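389aa long hypothetical nucleolar protein (Pyrococcus horikoshii, PDB 5ZVE) methylates carbon 5 of cytosine 72 in several tRNAs, drawing the methyl group from S-adenosyl-L-methionine. Local coordinates at residues A274-L279 / T322-Y327; K360-Y365 / F374-L379; P6-E11 / E288-H293; P32-Y37 / G280-L285. One frame throughout, in Å; residues are numbered along the deposited sequence.

Contact 1 of 4, residues A274-L279 / T322-Y327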
loop_
_atom_site.group_PDB
_atom_site.type_symbol
_atom_site.label_atom_id
_atom_site.label_comp_id
_atom_site.label_asym_id
_atom_site.label_seq_id
_atom_site.Cartn_x
_atom_site.Cartn_y
_atom_site.Cartn_z
ATOM N N ALA A 274 -3.061 9.930 4.704
ATOM C CA ALA A 274 -4.258 9.874 5.534
ATOM C C ALA A 274 -4.976 8.534 5.465
ATOM O O ALA A 274 -4.975 7.876 4.423
ATOM C CB ALA A 274 -5.206 10.995 5.136
ATOM N N PRO A 275 -5.586 8.122 6.590
ATOM C CA PRO A 275 -6.529 7.002 6.566
ATOM C C PRO A 275 -7.595 7.264 5.513
ATOM O O PRO A 275 -8.094 8.383 5.422
ATOM C CB PRO A 275 -7.113 6.995 7.984
ATOM C CG PRO A 275 -6.807 8.354 8.540
ATOM C CD PRO A 275 -5.504 8.745 7.920
ATOM N N CYS A 276 -7.920 6.258 4.714
ATOM C CA CYS A 276 -8.806 6.464 3.580
ATOM C C CYS A 276 -9.564 5.192 3.264
ATOM O O CYS A 276 -9.302 4.147 3.855
ATOM C CB CYS A 276 -8.017 6.938 2.354
ATOM S SG CYS A 276 -6.822 5.746 1.696
ATOM N N THR A 277 -10.506 5.286 2.332
ATOM C CA THR A 277 -11.326 4.143 1.940
ATOM C C THR A 277 -10.508 3.053 1.232
ATOM O O THR A 277 -10.991 1.933 1.040
ATOM C CB THR A 277 -12.492 4.595 1.035
ATOM O OG1 THR A 277 -11.990 5.428 -0.016
ATOM C CG2 THR A 277 -13.509 5.393 1.841
ATOM N N ALA A 278 -9.276 3.394 0.850
ATOM C CA ALA A 278 -8.333 2.449 0.243
ATOM C C ALA A 278 -8.872 1.811 -1.035
ATOM O O ALA A 278 -8.580 0.654 -1.329
ATOM C CB ALA A 278 -7.945 1.368 1.245
ATOM N N LEU A 279 -9.642 2.577 -1.801
ATOM C CA LEU A 279 -10.248 2.074 -3.029
ATOM C C LEU A 279 -9.206 1.708 -4.084
ATOM O O LEU A 279 -9.506 0.993 -5.038
ATOM C CB LEU A 279 -11.229 3.109 -3.593
ATOM C CG LEU A 279 -12.430 3.448 -2.696
ATOM C CD1 LEU A 279 -13.250 4.593 -3.275
ATOM C CD2 LEU A 279 -13.313 2.219 -2.464
ATOM N N THR A 322 -3.277 9.760 -0.387
ATOM C CA THR A 322 -4.168 8.648 -0.081
ATOM C C THR A 322 -3.943 7.505 -1.060
ATOM O O THR A 322 -3.413 7.709 -2.153
ATOM C CB THR A 322 -5.659 9.054 -0.146
ATOM O OG1 THR A 322 -6.052 9.186 -1.518
ATOM C CG2 THR A 322 -5.919 10.371 0.585
ATOM N N CYS A 323 -4.346 6.303 -0.659
ATOM C CA CYS A 323 -4.393 5.167 -1.572
ATOM C C CYS A 323 -5.836 4.902 -1.986
ATOM O O CYS A 323 -6.295 3.763 -1.984
ATOM C CB CYS A 323 -3.772 3.920 -0.929
ATOM S SG CYS A 323 -4.596 3.332 0.578
ATOM N N THR A 324 -6.546 5.965 -2.349
ATOM C CA THR A 324 -7.936 5.841 -2.756
ATOM C C THR A 324 -8.200 6.630 -4.030
ATOM O O THR A 324 -7.448 7.535 -4.381
ATOM C CB THR A 324 -8.894 6.314 -1.646
ATOM O OG1 THR A 324 -10.195 5.764 -1.870
ATOM C CG2 THR A 324 -8.981 7.833 -1.609
ATOM N N LEU A 325 -9.268 6.271 -4.728
ATOM C CA LEU A 325 -9.586 6.884 -6.010
ATOM C C LEU A 325 -10.633 7.997 -5.933
ATOM O O LEU A 325 -10.771 8.779 -6.875
ATOM C CB LEU A 325 -10.078 5.806 -6.973
ATOM C CG LEU A 325 -9.068 4.703 -7.286
ATOM C CD1 LEU A 325 -9.783 3.492 -7.857
ATOM C CD2 LEU A 325 -8.034 5.227 -8.258
ATOM N N SER A 326 -11.360 8.073 -4.820
ATOM C CA SER A 326 -12.532 8.949 -4.737
ATOM C C SER A 326 -12.181 10.419 -4.945
ATOM O O SER A 326 -11.075 10.864 -4.625
ATOM C CB SER A 326 -13.243 8.782 -3.393
ATOM O OG SER A 326 -12.558 9.469 -2.363
ATOM N N TYR A 327 -13.122 11.163 -5.511
ATOM C CA TYR A 327 -12.953 12.597 -5.669
ATOM C C TYR A 327 -12.965 13.289 -4.312
ATOM O O TYR A 327 -12.093 14.113 -4.022
ATOM C CB TYR A 327 -14.047 13.186 -6.568
ATOM C CG TYR A 327 -13.834 14.653 -6.856
ATOM C CD1 TYR A 327 -13.070 15.063 -7.937
ATOM C CD2 TYR A 327 -14.380 15.630 -6.031
ATOM C CE1 TYR A 327 -12.864 16.408 -8.196
ATOM C CE2 TYR A 327 -14.182 16.968 -6.279
ATOM C CZ TYR A 327 -13.423 17.353 -7.362
ATOM O OH TYR A 327 -13.223 18.692 -7.609
#
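Cys276 and Thr277 pack against Cys323 and Thr324 in a buried loop-to-loop contact, formed where the parallel neighbouring strands 267-273 and 316-322 give way to loops. The two sulfurs meet directly, Cys276 SG to Cys323 SG at 3.5 Å, well beyond disulfide length. Ala278 touches the second sulfur with CB at 3.9 Å from Cys323 SG, and its CA lies 3.3 Å from Cys323 O in a CA-H...O contact.

The Thr324 hydroxyl carries the polar part of the contact. With OG1 anti to the backbone N (chi1 -160°), it donates to Thr277 OG1 at 2.6 Å and accepts from Leu279 N at 3.2 Å, the N-H...O angle being 155°. Thr277 OG1 is also hydrogen-bonded to Glu329. An alanine at Thr324 would probably leave the Leu279 amide without this acceptor and Thr277 OG1 without this donor, freeing the 274-279 loop to shift. Pro275 touches the bound S-adenosyl-L-homocysteine, and Cys323 is the predicted nucleophile. The paired cysteines, one after Asp-Ala-Pro and one after Ser-Thr, are the hallmark of the RsmB/NOP cytosine-5 RNA methyltransferase active site.

Contact 2 of 4, residues K360-Y365 / F374-L379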
loop_
_atom_site.group_PDB
_atom_site.type_symbol
_atom_site.label_atom_id
_atom_site.label_comp_id
_atom_site.label_asym_id
_atom_site.label_seq_id
_atom_site.Cartn_x
_atom_site.Cartn_y
_atom_site.Cartn_z
ATOM N N LYS A 360 -1.983 20.610 -10.439
ATOM C CA LYS A 360 -0.663 20.296 -9.897
ATOM C C LYS A 360 -0.629 19.057 -9.005
ATOM O O LYS A 360 0.448 18.628 -8.583
ATOM C CB LYS A 360 -0.114 21.498 -9.128
ATOM C CG LYS A 360 0.133 22.719 -10.003
ATOM C CD LYS A 360 0.771 23.841 -9.214
ATOM C CE LYS A 360 1.166 24.992 -10.117
ATOM N NZ LYS A 360 1.853 26.066 -9.352
ATOM N N VAL A 361 -1.791 18.478 -8.716
ATOM C CA VAL A 361 -1.828 17.227 -7.961
ATOM C C VAL A 361 -1.541 16.045 -8.865
ATOM O O VAL A 361 -1.713 16.123 -10.080
ATOM C CB VAL A 361 -3.179 17.016 -7.250
ATOM C CG1 VAL A 361 -3.372 18.065 -6.176
ATOM C CG2 VAL A 361 -4.326 17.023 -8.251
ATOM N N GLN A 362 -1.117 14.941 -8.265
ATOM C CA GLN A 362 -0.654 13.805 -9.043
ATOM C C GLN A 362 -1.428 12.537 -8.702
ATOM O O GLN A 362 -1.450 12.101 -7.553
ATOM C CB GLN A 362 0.845 13.590 -8.814
ATOM C CG GLN A 362 1.458 12.521 -9.700
ATOM C CD GLN A 362 2.961 12.419 -9.554
ATOM O OE1 GLN A 362 3.613 11.709 -10.313
ATOM N NE2 GLN A 362 3.517 13.120 -8.572
ATOM N N ARG A 363 -2.049 11.941 -9.714
ATOM C CA ARG A 363 -2.796 10.705 -9.516
ATOM C C ARG A 363 -2.101 9.525 -10.170
ATOM O O ARG A 363 -1.449 9.666 -11.201
ATOM C CB ARG A 363 -4.217 10.825 -10.069
ATOM C CG ARG A 363 -5.263 11.245 -9.042
ATOM C CD ARG A 363 -6.627 11.360 -9.689
ATOM N NE ARG A 363 -7.691 11.633 -8.729
ATOM C CZ ARG A 363 -8.493 10.700 -8.223
ATOM N NH1 ARG A 363 -8.341 9.427 -8.576
ATOM N NH2 ARG A 363 -9.443 11.036 -7.361
ATOM N N PHE A 364 -2.256 8.359 -9.553
ATOM C CA PHE A 364 -1.784 7.113 -10.122
ATOM C C PHE A 364 -2.965 6.185 -10.364
ATOM O O PHE A 364 -3.880 6.099 -9.544
ATOM C CB PHE A 364 -0.752 6.450 -9.207
ATOM C CG PHE A 364 0.561 7.185 -9.136
ATOM C CD1 PHE A 364 0.764 8.185 -8.200
ATOM C CD2 PHE A 364 1.593 6.868 -10.006
ATOM C CE1 PHE A 364 1.973 8.861 -8.135
ATOM C CE2 PHE A 364 2.807 7.537 -9.947
ATOM C CZ PHE A 364 2.997 8.537 -9.009
ATOM N N TYR A 365 -2.953 5.525 -11.517
ATOM C CA TYR A 365 -3.999 4.587 -11.894
ATOM C C TYR A 365 -3.386 3.227 -12.183
ATOM O O TYR A 365 -2.292 3.155 -12.742
ATOM C CB TYR A 365 -4.761 5.087 -13.117
ATOM C CG TYR A 365 -5.545 6.356 -12.886
ATOM C CD1 TYR A 365 -6.800 6.318 -12.295
ATOM C CD2 TYR A 365 -5.034 7.592 -13.267
ATOM C CE1 TYR A 365 -7.529 7.477 -12.087
ATOM C CE2 TYR A 365 -5.754 8.758 -13.063
ATOM C CZ TYR A 365 -7.000 8.691 -12.472
ATOM O OH TYR A 365 -7.731 9.839 -12.264
ATOM N N PHE A 374 -3.800 5.861 -6.444
ATOM C CA PHE A 374 -3.110 6.705 -5.483
ATOM C C PHE A 374 -3.311 8.175 -5.789
ATOM O O PHE A 374 -3.716 8.543 -6.892
ATOM C CB PHE A 374 -1.618 6.369 -5.473
ATOM C CG PHE A 374 -0.963 6.531 -4.131
ATOM C CD1 PHE A 374 -1.004 5.505 -3.199
ATOM C CD2 PHE A 374 -0.285 7.697 -3.811
ATOM C CE1 PHE A 374 -0.390 5.641 -1.971
ATOM C CE2 PHE A 374 0.329 7.838 -2.584
ATOM C CZ PHE A 374 0.275 6.811 -1.662
ATOM N N PHE A 375 -3.021 9.015 -4.805
ATOM C CA PHE A 375 -3.223 10.448 -4.946
ATOM C C PHE A 375 -2.199 11.209 -4.118
ATOM O O PHE A 375 -1.942 10.860 -2.969
ATOM C CB PHE A 375 -4.648 10.825 -4.525
ATOM C CG PHE A 375 -4.935 12.295 -4.610
ATOM C CD1 PHE A 375 -5.278 12.875 -5.821
ATOM C CD2 PHE A 375 -4.866 13.095 -3.481
ATOM C CE1 PHE A 375 -5.538 14.233 -5.906
ATOM C CE2 PHE A 375 -5.131 14.451 -3.556
ATOM C CZ PHE A 375 -5.468 15.021 -4.769
ATOM N N ILE A 376 -1.613 12.248 -4.706
ATOM C CA ILE A 376 -0.609 13.057 -4.020
ATOM C C ILE A 376 -0.840 14.544 -4.264
ATOM O O ILE A 376 -0.905 14.987 -5.411
ATOM C CB ILE A 376 0.834 12.722 -4.478
ATOM C CG1 ILE A 376 1.106 11.216 -4.438
ATOM C CG2 ILE A 376 1.853 13.473 -3.632
ATOM C CD1 ILE A 376 2.518 10.847 -4.929
ATOM N N ALA A 377 -0.964 15.308 -3.184
ATOM C CA ALA A 377 -1.054 16.759 -3.276
ATOM C C ALA A 377 0.057 17.414 -2.463
ATOM O O ALA A 377 0.318 17.015 -1.329
ATOM C CB ALA A 377 -2.422 17.241 -2.796
ATOM N N LYS A 378 0.696 18.429 -3.035
ATOM C CA LYS A 378 1.733 19.171 -2.326
ATOM C C LYS A 378 1.342 20.628 -2.190
ATOM O O LYS A 378 1.116 21.308 -3.192
ATOM C CB LYS A 378 3.074 19.074 -3.049
ATOM C CG LYS A 378 4.189 19.833 -2.350
ATOM C CD LYS A 378 5.344 20.099 -3.291
ATOM C CE LYS A 378 6.522 20.689 -2.546
ATOM N NZ LYS A 378 7.623 21.060 -3.469
ATOM N N LEU A 379 1.283 21.116 -0.954
ATOM C CA LEU A 379 0.813 22.478 -0.711
ATOM C C LEU A 379 1.755 23.339 0.116
ATOM O O LEU A 379 2.499 22.850 0.969
ATOM C CB LEU A 379 -0.541 22.466 -0.016
ATOM C CG LEU A 379 -1.739 21.849 -0.723
ATOM C CD1 LEU A 379 -2.981 22.472 -0.177
ATOM C CD2 LEU A 379 -1.683 22.084 -2.183
HETATM O O HOH W 1 0.742 19.239 -5.682
#
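Gln362 and Phe364 pair with Ile376 and Phe374 as the antiparallel hydrogen-bonded pairs of strands 361-364 and 374-379, whose axes approach to 4.7 Å with directions 169° apart. Four backbone bonds result, among them Gln362 N to Ile376 O at 2.9 Å. Strand 374-381 also pairs antiparallel with 316-322, so this is the antiparallel C-terminal part of a Rossmann-like methyltransferase sheet.

On one face, Arg363 CG meets the ring edge at Phe375 CD1, 3.6 Å away, while guanidinium and ring planes stand 63° apart. Val361 extends this patch, CG2 lying 3.8 Å from Phe375 CE1 and CG1 3.6 Å from Ala377 CB. On the other face Ile376 CD1 sits at the edge of the Phe364 ring, 3.8 Å from CE1.

The polar side chains that take part are satisfied by neighbours. Arg363 forms a salt bridge with Glu331, and the Gln362 amide is bonded at both ends, to Gln347 and Ile349 and to the Ile351 and Gly352 amides, which probably fixes its rotation.

Contact 3 of 4, residues P6-E11 / E288-H293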
loop_
_atom_site.group_PDB
_atom_site.type_symbol
_atom_site.label_atom_id
_atom_site.label_comp_id
_atom_site.label_asym_id
_atom_site.label_seq_id
_atom_site.Cartn_x
_atom_site.Cartn_y
_atom_site.Cartn_z
ATOM N N PRO A 6 -19.411 -3.282 -5.556
ATOM C CA PRO A 6 -20.844 -3.033 -5.374
ATOM C C PRO A 6 -21.356 -2.086 -6.451
ATOM O O PRO A 6 -20.581 -1.277 -6.959
ATOM C CB PRO A 6 -20.928 -2.404 -3.979
ATOM C CG PRO A 6 -19.552 -1.919 -3.684
ATOM C CD PRO A 6 -18.618 -2.840 -4.398
ATOM N N LYS A 7 -22.634 -2.196 -6.795
ATOM C CA LYS A 7 -23.187 -1.510 -7.957
ATOM C C LYS A 7 -23.078 0.010 -7.874
ATOM O O LYS A 7 -22.720 0.657 -8.858
ATOM C CB LYS A 7 -24.654 -1.904 -8.151
ATOM C CG LYS A 7 -25.298 -1.298 -9.387
ATOM C CD LYS A 7 -25.000 -2.150 -10.603
ATOM C CE LYS A 7 -25.268 -1.421 -11.905
ATOM N NZ LYS A 7 -26.704 -1.070 -12.066
ATOM N N GLU A 8 -23.380 0.582 -6.713
ATOM C CA GLU A 8 -23.366 2.037 -6.585
ATOM C C GLU A 8 -21.956 2.604 -6.737
ATOM O O GLU A 8 -21.783 3.698 -7.266
ATOM C CB GLU A 8 -23.975 2.490 -5.255
ATOM C CG GLU A 8 -23.335 1.919 -4.011
ATOM C CD GLU A 8 -23.732 2.696 -2.767
ATOM O OE1 GLU A 8 -23.299 2.321 -1.657
ATOM O OE2 GLU A 8 -24.475 3.692 -2.901
ATOM N N LEU A 9 -20.954 1.866 -6.269
ATOM C CA LEU A 9 -19.567 2.268 -6.472
ATOM C C LEU A 9 -19.200 2.195 -7.952
ATOM O O LEU A 9 -18.482 3.055 -8.468
ATOM C CB LEU A 9 -18.614 1.404 -5.645
ATOM C CG LEU A 9 -17.131 1.751 -5.801
ATOM C CD1 LEU A 9 -16.855 3.156 -5.297
ATOM C CD2 LEU A 9 -16.256 0.744 -5.080
ATOM N N ARG A 10 -19.673 1.151 -8.627
ATOM C CA ARG A 10 -19.436 1.000 -10.060
ATOM C C ARG A 10 -20.002 2.189 -10.824
ATOM O O ARG A 10 -19.340 2.740 -11.703
ATOM C CB ARG A 10 -20.031 -0.308 -10.582
ATOM C CG ARG A 10 -19.440 -1.536 -9.920
ATOM C CD ARG A 10 -19.466 -2.748 -10.832
ATOM N NE ARG A 10 -20.796 -3.081 -11.328
ATOM C CZ ARG A 10 -21.613 -3.956 -10.746
ATOM N NH1 ARG A 10 -22.798 -4.210 -11.279
ATOM N NH2 ARG A 10 -21.246 -4.580 -9.633
ATOM N N GLU A 11 -21.230 2.574 -10.484
ATOM C CA GLU A 11 -21.853 3.760 -11.066
ATOM C C GLU A 11 -21.050 5.010 -10.732
ATOM O O GLU A 11 -20.915 5.909 -11.558
ATOM C CB GLU A 11 -23.298 3.918 -10.569
ATOM C CG GLU A 11 -24.226 2.761 -10.922
ATOM C CD GLU A 11 -24.407 2.589 -12.419
ATOM O OE1 GLU A 11 -24.163 3.559 -13.169
ATOM O OE2 GLU A 11 -24.792 1.483 -12.850
ATOM N N GLU A 288 -15.387 -3.952 -0.308
ATOM C CA GLU A 288 -16.446 -3.882 0.699
ATOM C C GLU A 288 -16.912 -2.457 0.982
ATOM O O GLU A 288 -18.069 -2.239 1.348
ATOM C CB GLU A 288 -15.978 -4.530 2.005
ATOM C CG GLU A 288 -15.512 -5.973 1.859
ATOM C CD GLU A 288 -14.015 -6.116 2.059
ATOM O OE1 GLU A 288 -13.300 -5.103 1.898
ATOM O OE2 GLU A 288 -13.553 -7.234 2.374
ATOM N N ARG A 289 -16.018 -1.489 0.813
ATOM C CA ARG A 289 -16.357 -0.102 1.107
ATOM C C ARG A 289 -17.115 0.526 -0.049
ATOM O O ARG A 289 -16.894 0.182 -1.210
ATOM C CB ARG A 289 -15.100 0.709 1.435
ATOM C CG ARG A 289 -14.647 0.537 2.879
ATOM C CD ARG A 289 -13.249 1.060 3.093
ATOM N NE ARG A 289 -12.720 0.682 4.401
ATOM C CZ ARG A 289 -11.455 0.860 4.773
ATOM N NH1 ARG A 289 -10.582 1.404 3.935
ATOM N NH2 ARG A 289 -11.058 0.486 5.983
ATOM N N THR A 290 -18.024 1.439 0.279
ATOM C CA THR A 290 -18.889 2.047 -0.720
ATOM C C THR A 290 -19.116 3.539 -0.447
ATOM O O THR A 290 -18.355 4.164 0.295
ATOM C CB THR A 290 -20.242 1.307 -0.803
ATOM O OG1 THR A 290 -21.025 1.864 -1.866
ATOM C CG2 THR A 290 -21.008 1.393 0.523
ATOM N N LEU A 291 -20.152 4.101 -1.063
ATOM C CA LEU A 291 -20.349 5.551 -1.087
ATOM C C LEU A 291 -20.444 6.178 0.297
ATOM O O LEU A 291 -19.806 7.195 0.561
ATOM C CB LEU A 291 -21.599 5.906 -1.897
ATOM C CG LEU A 291 -21.386 6.235 -3.382
ATOM C CD1 LEU A 291 -20.538 5.185 -4.080
ATOM C CD2 LEU A 291 -22.716 6.420 -4.103
ATOM N N LYS A 292 -21.242 5.579 1.173
ATOM C CA LYS A 292 -21.360 6.060 2.547
ATOM C C LYS A 292 -19.992 6.187 3.227
ATOM O O LYS A 292 -19.774 7.089 4.036
ATOM C CB LYS A 292 -22.277 5.139 3.356
ATOM C CG LYS A 292 -21.963 3.658 3.186
ATOM C CD LYS A 292 -22.683 2.815 4.226
ATOM C CE LYS A 292 -22.214 1.373 4.186
ATOM N NZ LYS A 292 -22.680 0.607 5.375
ATOM N N HIS A 293 -19.072 5.285 2.886
ATOM C CA HIS A 293 -17.724 5.309 3.451
ATOM C C HIS A 293 -16.874 6.450 2.899
ATOM O O HIS A 293 -16.029 6.997 3.603
ATOM C CB HIS A 293 -17.009 3.983 3.195
ATOM C CG HIS A 293 -17.661 2.807 3.847
ATOM N ND1 HIS A 293 -18.281 1.807 3.130
ATOM C CD2 HIS A 293 -17.788 2.468 5.153
ATOM C CE1 HIS A 293 -18.761 0.903 3.965
ATOM N NE2 HIS A 293 -18.474 1.280 5.197
#
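Glu8 and Leu9 meet Thr290 and Leu291 where two helix N-termini abut, helix 7-17 of the ferredoxin-like N-terminal region and helix 291-310 of the methyltransferase fold. The tight part lies around Leu291, which slides past Glu8 in the opposite direction. Its CD1 reaches Glu8 O at 3.7 Å and Leu9 CA at 3.9 Å, while CD2 lies 3.5 Å from Glu8 OE2. An alanine at Leu291 would probably open a gap against the first turn of helix 7-17, because both methyls are lost. Glu8 crosses Thr290 at about a right angle; the modelled Thr290 OG1 to Glu8 OE1 distance of 2.3 Å is too short to trust in detail.

Toward Pro6 the packing is looser, Pro6 CG standing 4.2 Å from Arg289 O, and the proline stays partly exposed.

Thr290 is the N-cap of its helix, but its side chain makes no capping bond. Its backbone N donates nearly straight (167°) to His293 ND1, three residues on, at 2.9 Å, in the plane of the imidazole, with Arg289 CG over one ring face and Lys292 CG over the opposite one.

Contact 4 of 4, residues P32-Y37 / G280-L285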
loop_
_atom_site.group_PDB
_atom_site.type_symbol
_atom_site.label_atom_id
_atom_site.label_comp_id
_atom_site.label_asym_id
_atom_site.label_seq_id
_atom_site.Cartn_x
_atom_site.Cartn_y
_atom_site.Cartn_z
ATOM N N PRO A 32 -2.994 -8.210 -8.749
ATOM C CA PRO A 32 -1.838 -7.637 -8.054
ATOM C C PRO A 32 -1.095 -6.665 -8.961
ATOM O O PRO A 32 -1.259 -6.730 -10.180
ATOM C CB PRO A 32 -0.969 -8.861 -7.726
ATOM C CG PRO A 32 -1.879 -10.049 -7.888
ATOM C CD PRO A 32 -2.863 -9.663 -8.940
ATOM N N VAL A 33 -0.295 -5.780 -8.379
ATOM C CA VAL A 33 0.451 -4.823 -9.182
ATOM C C VAL A 33 1.366 -5.584 -10.132
ATOM O O VAL A 33 1.882 -6.655 -9.792
ATOM C CB VAL A 33 1.264 -3.838 -8.314
ATOM C CG1 VAL A 33 0.325 -3.041 -7.404
ATOM C CG2 VAL A 33 2.324 -4.564 -7.501
ATOM N N GLU A 34 1.516 -5.055 -11.343
ATOM C CA GLU A 34 2.349 -5.690 -12.357
ATOM C C GLU A 34 3.823 -5.522 -12.012
ATOM O O GLU A 34 4.642 -6.405 -12.282
ATOM C CB GLU A 34 2.053 -5.109 -13.744
ATOM C CG GLU A 34 0.646 -5.396 -14.271
ATOM C CD GLU A 34 -0.437 -4.507 -13.660
ATOM O OE1 GLU A 34 -0.127 -3.665 -12.793
ATOM O OE2 GLU A 34 -1.610 -4.651 -14.060
ATOM N N HIS A 35 4.152 -4.375 -11.423
ATOM C CA HIS A 35 5.512 -4.094 -10.974
ATOM C C HIS A 35 5.545 -3.984 -9.455
ATOM O O HIS A 35 4.993 -3.042 -8.873
ATOM C CB HIS A 35 6.052 -2.811 -11.610
ATOM C CG HIS A 35 6.386 -2.945 -13.064
ATOM N ND1 HIS A 35 6.939 -1.921 -13.799
ATOM C CD2 HIS A 35 6.227 -3.983 -13.923
ATOM C CE1 HIS A 35 7.124 -2.323 -15.046
ATOM N NE2 HIS A 35 6.697 -3.568 -15.147
ATOM N N TYR A 36 6.196 -4.947 -8.814
ATOM C CA TYR A 36 6.225 -5.011 -7.359
ATOM C C TYR A 36 7.477 -4.323 -6.832
ATOM O O TYR A 36 8.593 -4.839 -6.980
ATOM C CB TYR A 36 6.167 -6.465 -6.887
ATOM C CG TYR A 36 6.042 -6.622 -5.391
ATOM C CD1 TYR A 36 4.923 -6.146 -4.715
ATOM C CD2 TYR A 36 7.036 -7.246 -4.654
ATOM C CE1 TYR A 36 4.801 -6.292 -3.347
ATOM C CE2 TYR A 36 6.924 -7.393 -3.282
ATOM C CZ TYR A 36 5.806 -6.915 -2.636
ATOM O OH TYR A 36 5.693 -7.062 -1.274
ATOM N N TYR A 37 7.283 -3.157 -6.218
ATOM C CA TYR A 37 8.396 -2.284 -5.841
ATOM C C TYR A 37 8.863 -2.496 -4.401
ATOM O O TYR A 37 8.086 -2.870 -3.521
ATOM C CB TYR A 37 8.006 -0.816 -6.030
ATOM C CG TYR A 37 8.266 -0.261 -7.414
ATOM C CD1 TYR A 37 7.317 -0.378 -8.424
ATOM C CD2 TYR A 37 9.459 0.386 -7.710
ATOM C CE1 TYR A 37 7.553 0.131 -9.692
ATOM C CE2 TYR A 37 9.703 0.899 -8.975
ATOM C CZ TYR A 37 8.748 0.771 -9.959
ATOM O OH TYR A 37 8.992 1.278 -11.214
ATOM N N GLY A 280 -7.982 2.196 -3.911
ATOM C CA GLY A 280 -6.934 1.983 -4.894
ATOM C C GLY A 280 -6.020 0.798 -4.636
ATOM O O GLY A 280 -5.168 0.482 -5.463
ATOM N N VAL A 281 -6.187 0.132 -3.496
ATOM C CA VAL A 281 -5.243 -0.906 -3.110
ATOM C C VAL A 281 -5.447 -2.175 -3.929
ATOM O O VAL A 281 -6.558 -2.498 -4.348
ATOM C CB VAL A 281 -5.328 -1.238 -1.600
ATOM C CG1 VAL A 281 -5.172 0.022 -0.766
ATOM C CG2 VAL A 281 -6.615 -1.951 -1.271
ATOM N N ARG A 282 -4.348 -2.872 -4.181
ATOM C CA ARG A 282 -4.366 -4.075 -4.998
ATOM C C ARG A 282 -3.676 -5.211 -4.247
ATOM O O ARG A 282 -2.765 -4.967 -3.457
ATOM C CB ARG A 282 -3.691 -3.809 -6.348
ATOM C CG ARG A 282 -4.347 -2.684 -7.140
ATOM C CD ARG A 282 -3.540 -2.326 -8.374
ATOM N NE ARG A 282 -3.646 -3.353 -9.402
ATOM C CZ ARG A 282 -2.924 -3.373 -10.517
ATOM N NH1 ARG A 282 -2.036 -2.417 -10.753
ATOM N NH2 ARG A 282 -3.091 -4.349 -11.395
ATOM N N PRO A 283 -4.132 -6.458 -4.461
ATOM C CA PRO A 283 -5.272 -6.812 -5.306
ATOM C C PRO A 283 -6.595 -6.588 -4.585
ATOM O O PRO A 283 -6.640 -6.626 -3.357
ATOM C CB PRO A 283 -5.048 -8.296 -5.582
ATOM C CG PRO A 283 -4.375 -8.785 -4.353
ATOM C CD PRO A 283 -3.525 -7.649 -3.842
ATOM N N LYS A 284 -7.649 -6.340 -5.350
ATOM C CA LYS A 284 -8.970 -6.118 -4.788
ATOM C C LYS A 284 -9.883 -7.285 -5.158
ATOM O O LYS A 284 -10.566 -7.249 -6.182
ATOM C CB LYS A 284 -9.548 -4.792 -5.284
ATOM C CG LYS A 284 -10.829 -4.366 -4.596
ATOM C CD LYS A 284 -10.606 -4.042 -3.129
ATOM C CE LYS A 284 -9.794 -2.767 -2.974
ATOM N NZ LYS A 284 -9.785 -2.286 -1.563
ATOM N N LEU A 285 -9.862 -8.331 -4.335
ATOM C CA LEU A 285 -10.689 -9.512 -4.563
ATOM C C LEU A 285 -12.172 -9.152 -4.456
ATOM O O LEU A 285 -12.956 -9.461 -5.351
ATOM C CB LEU A 285 -10.331 -10.629 -3.577
ATOM C CG LEU A 285 -9.130 -11.523 -3.923
ATOM C CD1 LEU A 285 -7.823 -10.745 -3.954
ATOM C CD2 LEU A 285 -9.029 -12.697 -2.960
HETATM O O HOH W 2 -0.611 -5.905 -5.637
#
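Glu34 and Arg282 form an end-on, two-nitrogen salt bridge that joins the ferredoxin-like N-terminal region, just before strand 35-40, to the loop after strand 267-273 of the methyltransferase fold. Arg282 NH1 donates to Glu34 OE1 and Arg282 NH2 to Glu34 OE2, both at 3.1 Å. The second bond is nearly straight, 171°, and its carboxylate oxygen lies in the guanidinium plane. The carboxylate is nevertheless turned, the two groups' planes standing 54° apart; NH1 reaches OE1 on the syn side, near the carboxylate plane, and NH2 reaches OE2 from above it.

Backbone covers one face of the guanidinium, Val33 CA and Pro32 C each standing 3.8 Å above it, offset toward the rim. Val33 CG1 rests against the aliphatic part at 4.0 Å from Arg282 CD.

Further out, the bend of the arginine chain at chi3 (73°) places NE, which bonds to Glu31 O, and NH1 also bonds to Thr371 O. These two bonds probably limit rotation of the guanidinium, while Gln372 holds the backbone N of Arg282. Behind the arginine, Pro283 follows a cis peptide bond and places CB 3.8 Å from Pro32 N. A water bridges the two backbones, accepting from Val33 N at 2.8 Å and donating weakly to Arg282 O at 3.2 Å.

In the fold
Contact 1 is the one that touches all the others. Its centre lies 12 Å from that of contact 2, and Thr322 O to Phe375 N (3.0 Å) and Leu325 O to Arg363 NH2 (2.7 Å) are probable hydrogen bonds between them. One probable hydrogen bond toward contact 3 is Thr277 O to Arg289 NH1 (3.0 Å); one toward contact 4 is Cys323 O to Gly280 N, also 3.0 Å. Contact 4 attaches the N-terminal ferredoxin-like region to the loop after strand 267-273, contact 3 to that loop's end and the start of helix 291-310, with centres 20 Å apart. The Cys323 side chain is about 7 Å from S-adenosyl-L-homocysteine and about 4 Å from that of Phe374.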